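Local atomic coordinates of DNA polymerase (Pyrobaculum calidifontis, PDB entry 5MDN), a protein that probably catalyses DNA synthesis, extending a DNA strand with nucleotides taken from deoxyribonucleoside triphosphates and releasing diphosphate. Residues Leu310-Lys315 / Asp671-Ile676; Cys627-Glu632 / Glu663-Tyr668; Leu635-Leu640 / Leu756-Val761. All coordinates share one frame; numbering follows the deposited sequence.

Contact 1 of 3, residues Leu310-Lys315 / Asp671-Ile676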
loop_
_atom_site.group_PDB
_atom_site.type_symbol
_atom_site.label_atom_id
_atom_site.label_comp_id
_atom_site.label_asym_id
_atom_site.label_seq_id
_atom_site.Cartn_x
_atom_site.Cartn_y
_atom_site.Cartn_z
ATOM N N LEU A 310 9.916 2.819 -24.898
ATOM C CA LEU A 310 8.598 3.175 -24.375
ATOM C C LEU A 310 7.573 3.103 -25.498
ATOM O O LEU A 310 7.632 3.884 -26.452
ATOM C CB LEU A 310 8.609 4.567 -23.745
ATOM C CG LEU A 310 9.249 4.680 -22.361
ATOM C CD1 LEU A 310 9.251 6.124 -21.894
ATOM C CD2 LEU A 310 8.498 3.801 -21.376
ATOM N N ILE A 311 6.638 2.167 -25.378
ATOM C CA ILE A 311 5.521 2.033 -26.310
ATOM C C ILE A 311 4.285 2.655 -25.669
ATOM O O ILE A 311 4.054 2.465 -24.464
ATOM C CB ILE A 311 5.270 0.559 -26.683
ATOM C CG1 ILE A 311 6.173 0.093 -27.832
ATOM C CG2 ILE A 311 3.802 0.315 -27.028
ATOM C CD1 ILE A 311 7.642 0.108 -27.531
ATOM N N PRO A 312 3.469 3.407 -26.413
ATOM C CA PRO A 312 2.152 3.790 -25.887
ATOM C C PRO A 312 1.311 2.554 -25.617
ATOM O O PRO A 312 0.909 1.852 -26.549
ATOM C CB PRO A 312 1.559 4.661 -27.003
ATOM C CG PRO A 312 2.318 4.287 -28.235
ATOM C CD PRO A 312 3.700 3.924 -27.773
ATOM N N GLY A 313 1.064 2.279 -24.331
ATOM C CA GLY A 313 0.467 1.015 -23.929
ATOM C C GLY A 313 -0.795 0.643 -24.682
ATOM O O GLY A 313 -1.062 -0.541 -24.903
ATOM N N HIS A 314 -1.596 1.632 -25.068
ATOM C CA HIS A 314 -2.832 1.352 -25.790
ATOM C C HIS A 314 -2.608 0.795 -27.193
ATOM O O HIS A 314 -3.597 0.502 -27.880
ATOM C CB HIS A 314 -3.686 2.619 -25.865
ATOM C CG HIS A 314 -3.079 3.715 -26.686
ATOM N ND1 HIS A 314 -3.581 4.088 -27.914
ATOM C CD2 HIS A 314 -2.020 4.523 -26.450
ATOM C CE1 HIS A 314 -2.856 5.079 -28.400
ATOM N NE2 HIS A 314 -1.901 5.360 -27.532
ATOM N N LYS A 315 -1.365 0.646 -27.646
ATOM C CA LYS A 315 -1.066 0.142 -28.985
ATOM C C LYS A 315 -0.060 -1.005 -28.934
ATOM O O LYS A 315 0.962 -0.994 -29.623
ATOM C CB LYS A 315 -0.541 1.252 -29.891
ATOM C CG LYS A 315 -1.461 2.449 -30.016
ATOM C CD LYS A 315 -0.910 3.460 -31.010
ATOM C CE LYS A 315 -1.858 3.666 -32.179
ATOM N NZ LYS A 315 -1.335 4.662 -33.153
ATOM N N ASP A 671 2.106 14.452 -32.409
ATOM C CA ASP A 671 1.817 13.029 -32.458
ATOM C C ASP A 671 0.404 12.836 -31.927
ATOM O O ASP A 671 0.038 13.418 -30.901
ATOM C CB ASP A 671 2.825 12.227 -31.632
ATOM C CG ASP A 671 2.605 10.728 -31.736
ATOM O OD1 ASP A 671 1.752 10.297 -32.540
ATOM O OD2 ASP A 671 3.291 9.976 -31.011
ATOM N N LEU A 672 -0.391 12.029 -32.632
ATOM C CA LEU A 672 -1.804 11.925 -32.288
ATOM C C LEU A 672 -2.007 11.302 -30.913
ATOM O O LEU A 672 -2.934 11.695 -30.197
ATOM C CB LEU A 672 -2.548 11.119 -33.352
ATOM C CG LEU A 672 -4.075 11.155 -33.265
ATOM C CD1 LEU A 672 -4.597 12.524 -33.671
ATOM C CD2 LEU A 672 -4.692 10.066 -34.128
ATOM N N ASP A 673 -1.138 10.364 -30.520
ATOM C CA ASP A 673 -1.262 9.703 -29.221
ATOM C C ASP A 673 -1.372 10.705 -28.079
ATOM O O ASP A 673 -2.091 10.469 -27.101
ATOM C CB ASP A 673 -0.073 8.770 -28.996
ATOM C CG ASP A 673 -0.043 7.615 -29.977
ATOM O OD1 ASP A 673 -1.128 7.173 -30.410
ATOM O OD2 ASP A 673 1.064 7.149 -30.313
ATOM N N ASP A 674 -0.660 11.829 -28.180
ATOM C CA ASP A 674 -0.677 12.820 -27.112
ATOM C C ASP A 674 -2.015 13.542 -27.001
ATOM O O ASP A 674 -2.262 14.206 -25.988
ATOM C CB ASP A 674 0.449 13.832 -27.324
ATOM C CG ASP A 674 1.817 13.177 -27.384
ATOM O OD1 ASP A 674 2.108 12.323 -26.520
ATOM O OD2 ASP A 674 2.599 13.515 -28.297
ATOM N N LEU A 675 -2.877 13.441 -28.014
ATOM C CA LEU A 675 -4.155 14.140 -28.009
ATOM C C LEU A 675 -5.315 13.300 -27.481
ATOM O O LEU A 675 -6.406 13.844 -27.283
ATOM C CB LEU A 675 -4.487 14.636 -29.421
ATOM C CG LEU A 675 -3.478 15.590 -30.067
ATOM C CD1 LEU A 675 -4.061 16.208 -31.327
ATOM C CD2 LEU A 675 -3.042 16.670 -29.089
ATOM N N ILE A 676 -5.117 11.999 -27.254
ATOM C CA ILE A 676 -6.203 11.143 -26.782
ATOM C C ILE A 676 -6.533 11.462 -25.329
ATOM O O ILE A 676 -5.641 11.677 -24.496
ATOM C CB ILE A 676 -5.849 9.656 -26.964
ATOM C CG1 ILE A 676 -6.026 9.223 -28.423
ATOM C CG2 ILE A 676 -6.685 8.768 -26.052
ATOM C CD1 ILE A 676 -4.908 9.578 -29.344
#
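K315 and D673 make the charged part of this contact, a long salt bridge with NZ 3.7 Å from D673 OD1. A lysine suits the place because its flexible chain, bent at chi3, brings CD and CE as well as NZ beside that one oxygen; NZ also has a long, weak ion pair with E318. The same OD1 lies at the edge of the H314 ring, close to the ring plane, 3.4 Å from H314 CE1 and 3.5 Å from H314 NE2. Ring and carboxylate planes stand 86° apart. P312 to K315 form a turn closed by K315 N to P312 O, and this turn presents all three partners to the loop that follows helix 647-666, in what is probably the thumb of the family B polymerase. Replacing D673 by an alanine would probably leave K315 without its partner across the contact and open a gap beside the imidazole edge. The proline adds a van der Waals contact, P312 CG lying 3.8 Å from D673 OD2, the other carboxylate oxygen. K315 CG lies over one face of the H314 ring, and from elsewhere in the chain W678 and Y732 meet the ring edge-to-face.

Contact 2 of 3, residues Cys627-Glu632 / Glu663-Tyr668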
loop_
_atom_site.group_PDB
_atom_site.type_symbol
_atom_site.label_atom_id
_atom_site.label_comp_id
_atom_site.label_asym_id
_atom_site.label_seq_id
_atom_site.Cartn_x
_atom_site.Cartn_y
_atom_site.Cartn_z
ATOM N N CYS A 627 -5.877 15.188 -21.468
ATOM C CA CYS A 627 -5.110 14.383 -22.403
ATOM C C CYS A 627 -3.660 14.285 -21.933
ATOM O O CYS A 627 -3.224 14.991 -21.021
ATOM C CB CYS A 627 -5.174 14.987 -23.805
ATOM S SG CYS A 627 -4.407 16.625 -23.947
ATOM N N GLU A 628 -2.903 13.390 -22.573
ATOM C CA GLU A 628 -1.521 13.170 -22.163
ATOM C C GLU A 628 -0.599 14.311 -22.572
ATOM O O GLU A 628 0.504 14.423 -22.027
ATOM C CB GLU A 628 -1.005 11.845 -22.723
ATOM C CG GLU A 628 -1.796 10.638 -22.248
ATOM C CD GLU A 628 -1.712 10.450 -20.743
ATOM O OE1 GLU A 628 -0.623 10.668 -20.175
ATOM O OE2 GLU A 628 -2.737 10.092 -20.125
ATOM N N LEU A 629 -1.022 15.162 -23.509
ATOM C CA LEU A 629 -0.253 16.368 -23.796
ATOM C C LEU A 629 -0.397 17.387 -22.671
ATOM O O LEU A 629 0.576 18.054 -22.302
ATOM C CB LEU A 629 -0.694 16.970 -25.130
ATOM C CG LEU A 629 -0.006 18.276 -25.530
ATOM C CD1 LEU A 629 1.502 18.087 -25.600
ATOM C CD2 LEU A 629 -0.546 18.791 -26.856
ATOM N N ALA A 630 -1.607 17.523 -22.120
ATOM C CA ALA A 630 -1.809 18.412 -20.980
ATOM C C ALA A 630 -0.984 17.961 -19.780
ATOM O O ALA A 630 -0.474 18.792 -19.019
ATOM C CB ALA A 630 -3.292 18.479 -20.621
ATOM N N LYS A 631 -0.855 16.645 -19.587
ATOM C CA LYS A 631 -0.006 16.128 -18.519
ATOM C C LYS A 631 1.459 16.466 -18.771
ATOM O O LYS A 631 2.185 16.840 -17.843
ATOM C CB LYS A 631 -0.187 14.615 -18.390
ATOM C CG LYS A 631 -1.578 14.171 -17.967
ATOM C CD LYS A 631 -1.567 13.575 -16.567
ATOM C CE LYS A 631 -2.823 12.759 -16.304
ATOM N NZ LYS A 631 -2.925 11.600 -17.235
ATOM N N GLU A 632 1.910 16.322 -20.020
ATOM C CA GLU A 632 3.285 16.673 -20.362
ATOM C C GLU A 632 3.565 18.150 -20.101
ATOM O O GLU A 632 4.634 18.503 -19.588
ATOM C CB GLU A 632 3.556 16.328 -21.828
ATOM C CG GLU A 632 5.007 16.480 -22.266
ATOM C CD GLU A 632 5.945 15.558 -21.512
ATOM O OE1 GLU A 632 5.518 14.437 -21.158
ATOM O OE2 GLU A 632 7.109 15.950 -21.279
ATOM N N GLU A 663 2.571 26.810 -30.931
ATOM C CA GLU A 663 3.094 27.083 -32.266
ATOM C C GLU A 663 3.230 25.797 -33.078
ATOM O O GLU A 663 2.737 25.710 -34.209
ATOM C CB GLU A 663 4.436 27.817 -32.154
ATOM C CG GLU A 663 4.982 28.368 -33.467
ATOM C CD GLU A 663 5.838 27.366 -34.217
ATOM O OE1 GLU A 663 6.182 26.320 -33.626
ATOM O OE2 GLU A 663 6.156 27.616 -35.398
ATOM N N ARG A 664 3.895 24.778 -32.519
ATOM C CA ARG A 664 3.972 23.504 -33.229
ATOM C C ARG A 664 2.616 22.818 -33.311
ATOM O O ARG A 664 2.400 21.997 -34.209
ATOM C CB ARG A 664 4.945 22.531 -32.558
ATOM C CG ARG A 664 4.464 22.019 -31.216
ATOM C CD ARG A 664 5.207 20.763 -30.803
ATOM N NE ARG A 664 4.733 20.258 -29.518
ATOM C CZ ARG A 664 3.739 19.385 -29.393
ATOM N NH1 ARG A 664 3.119 18.932 -30.476
ATOM N NH2 ARG A 664 3.363 18.967 -28.193
ATOM N N LEU A 665 1.702 23.126 -32.388
ATOM C CA LEU A 665 0.394 22.483 -32.401
ATOM C C LEU A 665 -0.470 23.036 -33.524
ATOM O O LEU A 665 -1.188 22.281 -34.190
ATOM C CB LEU A 665 -0.292 22.666 -31.046
ATOM C CG LEU A 665 -1.446 21.738 -30.663
ATOM C CD1 LEU A 665 -1.034 20.283 -30.793
ATOM C CD2 LEU A 665 -1.922 22.042 -29.249
ATOM N N LYS A 666 -0.406 24.347 -33.756
ATOM C CA LYS A 666 -1.102 24.944 -34.886
ATOM C C LYS A 666 -0.391 24.680 -36.208
ATOM O O LYS A 666 -1.016 24.804 -37.267
ATOM C CB LYS A 666 -1.266 26.449 -34.668
ATOM C CG LYS A 666 -2.432 26.806 -33.761
ATOM C CD LYS A 666 -2.695 28.302 -33.750
ATOM C CE LYS A 666 -3.953 28.630 -32.963
ATOM N NZ LYS A 666 -4.156 30.099 -32.819
ATOM N N ALA A 667 0.891 24.318 -36.169
ATOM C CA ALA A 667 1.634 23.953 -37.369
ATOM C C ALA A 667 1.435 22.495 -37.759
ATOM O O ALA A 667 2.029 22.047 -38.747
ATOM C CB ALA A 667 3.124 24.237 -37.172
ATOM N N TYR A 668 0.617 21.760 -37.007
ATOM C CA TYR A 668 0.275 20.368 -37.293
ATOM C C TYR A 668 1.527 19.487 -37.333
ATOM O O TYR A 668 1.855 18.863 -38.345
ATOM C CB TYR A 668 -0.512 20.271 -38.607
ATOM C CG TYR A 668 -1.794 21.081 -38.619
ATOM C CD1 TYR A 668 -2.888 20.717 -37.843
ATOM C CD2 TYR A 668 -1.904 22.217 -39.413
ATOM C CE1 TYR A 668 -4.055 21.466 -37.859
ATOM C CE2 TYR A 668 -3.064 22.967 -39.436
ATOM C CZ TYR A 668 -4.135 22.589 -38.658
ATOM O OH TYR A 668 -5.291 23.337 -38.680
#
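L629 and R664 reach for each other from opposite directions, one from the first turn of helix 628-643 and the other from the last turn of helix 647-666. These two helices follow one another through a short connection, and the start of the first meets the end of the second, so the contact lies at the open end of a helical hairpin. The nearest CA atoms, those of L629 and L665, are still 10.6 Å apart, a gap that only long side chains can span. L629 has its CG anti to the backbone N (chi1 178°), which directs the branched end toward helix 647-666. R664 starts with CG between the backbone N and the carbonyl carbon (chi1 69°); an arginine suits the place because its long chain, extended from CG to NE, can span the distance while the guanidinium lies edge-on to the leucine. The meeting is near the plane of that flat group: L629 CD1 is 3.3 Å from R664 NH2. The other methyl, CD2, lies between the two partners, 4.1 Å from R664 NH2 and 4.2 Å from L665 CD1. Leucine suits both positions, since its forked end can touch two partners; L665 also packs on V743 and I747 of helix 743-756, and F670 touches both R664 and L665.

The helix ends are finished separately. C627 is the N-cap, its SG accepting from A630 N at 3.5 Å, and Y668 leaves helix 647-666 with positive phi in a Schellman motif. Across the gap itself, a methyl group offers NH2 no acceptor, so L629 and R664 are joined by van der Waals contact, with no hydrogen bond or ion pair between the segments to fix how the guanidinium is turned.

Contact 3 of 3, residues Leu635-Leu640 / Leu756-Val761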
loop_
_atom_site.group_PDB
_atom_site.type_symbol
_atom_site.label_atom_id
_atom_site.label_comp_id
_atom_site.label_asym_id
_atom_site.label_seq_id
_atom_site.Cartn_x
_atom_site.Cartn_y
_atom_site.Cartn_z
ATOM N N LEU A 635 3.782 18.967 -16.228
ATOM C CA LEU A 635 5.223 18.839 -16.056
ATOM C C LEU A 635 5.902 19.841 -16.987
ATOM O O LEU A 635 5.221 20.650 -17.624
ATOM C CB LEU A 635 5.683 17.403 -16.339
ATOM C CG LEU A 635 5.582 16.375 -15.201
ATOM C CD1 LEU A 635 4.136 16.165 -14.760
ATOM C CD2 LEU A 635 6.195 15.049 -15.620
ATOM N N ASN A 636 7.232 19.826 -17.065
ATOM C CA ASN A 636 7.962 20.825 -17.845
ATOM C C ASN A 636 7.740 22.217 -17.259
ATOM O O ASN A 636 8.695 22.861 -16.816
ATOM C CB ASN A 636 7.552 20.796 -19.325
ATOM C CG ASN A 636 8.423 19.879 -20.158
ATOM O OD1 ASN A 636 9.458 20.291 -20.682
ATOM N ND2 ASN A 636 7.999 18.628 -20.296
ATOM N N VAL A 637 6.485 22.687 -17.252
ATOM C CA VAL A 637 6.152 23.953 -16.594
ATOM C C VAL A 637 6.617 23.933 -15.144
ATOM O O VAL A 637 7.291 24.856 -14.674
ATOM C CB VAL A 637 4.642 24.239 -16.698
ATOM C CG1 VAL A 637 4.208 25.223 -15.617
ATOM C CG2 VAL A 637 4.305 24.799 -18.072
ATOM N N VAL A 638 6.255 22.877 -14.409
ATOM C CA VAL A 638 6.761 22.714 -13.050
ATOM C C VAL A 638 8.282 22.638 -13.060
ATOM O O VAL A 638 8.958 23.272 -12.240
ATOM C CB VAL A 638 6.128 21.476 -12.389
ATOM C CG1 VAL A 638 6.870 21.116 -11.117
ATOM C CG2 VAL A 638 4.655 21.726 -12.094
ATOM N N GLU A 639 8.845 21.866 -13.993
ATOM C CA GLU A 639 10.295 21.724 -14.066
ATOM C C GLU A 639 10.973 23.013 -14.516
ATOM O O GLU A 639 12.106 23.289 -14.105
ATOM C CB GLU A 639 10.659 20.571 -15.000
ATOM C CG GLU A 639 12.117 20.149 -14.927
ATOM C CD GLU A 639 12.340 18.739 -15.434
ATOM O OE1 GLU A 639 11.346 18.063 -15.776
ATOM O OE2 GLU A 639 13.511 18.307 -15.492
ATOM N N LEU A 640 10.308 23.814 -15.354
ATOM C CA LEU A 640 10.881 25.098 -15.746
ATOM C C LEU A 640 10.880 26.079 -14.581
ATOM O O LEU A 640 11.854 26.814 -14.379
ATOM C CB LEU A 640 10.117 25.684 -16.934
ATOM C CG LEU A 640 10.370 25.082 -18.317
ATOM C CD1 LEU A 640 9.306 25.552 -19.293
ATOM C CD2 LEU A 640 11.757 25.443 -18.818
ATOM N N LEU A 756 -1.907 27.013 -16.465
ATOM C CA LEU A 756 -2.521 27.931 -15.514
ATOM C C LEU A 756 -2.849 27.285 -14.177
ATOM O O LEU A 756 -3.189 28.006 -13.235
ATOM C CB LEU A 756 -3.797 28.540 -16.099
ATOM C CG LEU A 756 -3.649 29.505 -17.274
ATOM C CD1 LEU A 756 -4.943 30.272 -17.460
ATOM C CD2 LEU A 756 -2.479 30.453 -17.059
ATOM N N ARG A 757 -2.778 25.957 -14.058
ATOM C CA ARG A 757 -2.883 25.394 -12.720
ATOM C C ARG A 757 -1.633 25.673 -11.897
ATOM O O ARG A 757 -1.660 25.513 -10.672
ATOM C CB ARG A 757 -3.165 23.891 -12.768
ATOM C CG ARG A 757 -3.757 23.381 -11.461
ATOM C CD ARG A 757 -3.969 21.880 -11.417
ATOM N NE ARG A 757 -4.441 21.486 -10.091
ATOM C CZ ARG A 757 -4.764 20.247 -9.737
ATOM N NH1 ARG A 757 -4.669 19.253 -10.610
ATOM N NH2 ARG A 757 -5.188 20.005 -8.503
ATOM N N ILE A 758 -0.554 26.109 -12.541
ATOM C CA ILE A 758 0.566 26.709 -11.835
ATOM C C ILE A 758 0.664 28.144 -12.325
ATOM O O ILE A 758 1.580 28.507 -13.071
ATOM C CB ILE A 758 1.885 25.944 -12.050
ATOM C CG1 ILE A 758 1.693 24.453 -11.776
ATOM C CG2 ILE A 758 2.954 26.494 -11.134
ATOM C CD1 ILE A 758 1.423 23.632 -13.014
ATOM N N ALA A 759 -0.303 28.966 -11.926
ATOM C CA ALA A 759 -0.330 30.357 -12.355
ATOM C C ALA A 759 -0.298 31.272 -11.144
ATOM O O ALA A 759 -1.137 32.164 -10.997
ATOM C CB ALA A 759 -1.563 30.636 -13.207
ATOM N N GLU A 760 0.670 31.048 -10.263
ATOM C CA GLU A 760 0.829 31.867 -9.070
ATOM C C GLU A 760 1.498 33.201 -9.366
ATOM O O GLU A 760 2.083 33.802 -8.441
ATOM C CB GLU A 760 1.608 31.091 -8.002
ATOM C CG GLU A 760 2.949 30.492 -8.486
ATOM C CD GLU A 760 4.091 31.491 -8.511
ATOM O OE1 GLU A 760 4.100 32.369 -7.609
ATOM O OE2 GLU A 760 5.011 31.336 -9.367
ATOM N N VAL A 761 1.485 33.634 -10.636
ATOM C CA VAL A 761 2.173 34.851 -11.067
ATOM C C VAL A 761 1.723 35.335 -12.453
ATOM O O VAL A 761 1.910 36.510 -12.786
ATOM C CB VAL A 761 3.692 34.585 -11.034
ATOM C CG1 VAL A 761 4.126 33.801 -12.257
ATOM C CG2 VAL A 761 4.490 35.868 -10.863
#
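I758 buries more surface here than any other residue, placing its ethyl arm against V637 and V638 on helix 628-643. The setting is the helical C-terminal part of the polymerase, probably its thumb, where the chain leaving helix 743-756 folds back over the first helix of the hairpin 628-643 / 647-666. All three touching residues are buried and purely aliphatic, as fits a place where an irregular loop packs on a helix: the contact has no hydrogen bonds across it and rests on aliphatic packing.

An isoleucine suits the loop position because one of its branches is long enough to cross the gap, the CA atoms of V638 and I758 being 7.5 Å apart. Its CG1 lies anti to the carbonyl carbon, beside the backbone N (chi1 -51°), and from there CD1 extends to both valines. The two helix residues receive it differently. V637 lies alongside the isoleucine, pointing the opposite way, with V637 CG1 4.1 Å from I758 CD1. V638 instead meets it nearly perpendicularly and uses its other branch, CG2. Being branched at CB, each valine holds its methyls close to the helix backbone and makes a short, firm wall for the longer chain. Q634 and I641 of the same helix, together with L597 of strand 595-598, also touch I758, so the side chain is held between helix and sheet. The closest meeting is a double one: V638 CG2 lies 3.9 Å from I758 CD1 and 4.0 Å from I758 CG1.

How the contacts relate
From the N terminus the chain first reaches 310-315, then passes through 355 residues before 671-676 closes contact 1, the longest loop of the three. Within that span lies contact 2, whose segments 627-632 and 663-668 close a short helical hairpin of 30 intervening residues. Contact 3 starts inside this hairpin, at 635-640, and ends beyond both others at 756-761, so it crosses contact 1 and contact 2 alike. Helix 628-643 serves contacts 2 and 3, while D674 O probably accepts a hydrogen bond from L629 N (2.9 Å), linking contacts 1 and 2. Contact 1 ties the loop before helix 316-320 to the loop after the hairpin, and contact 3 ties the hairpin's first helix to the chain after helix 743-756.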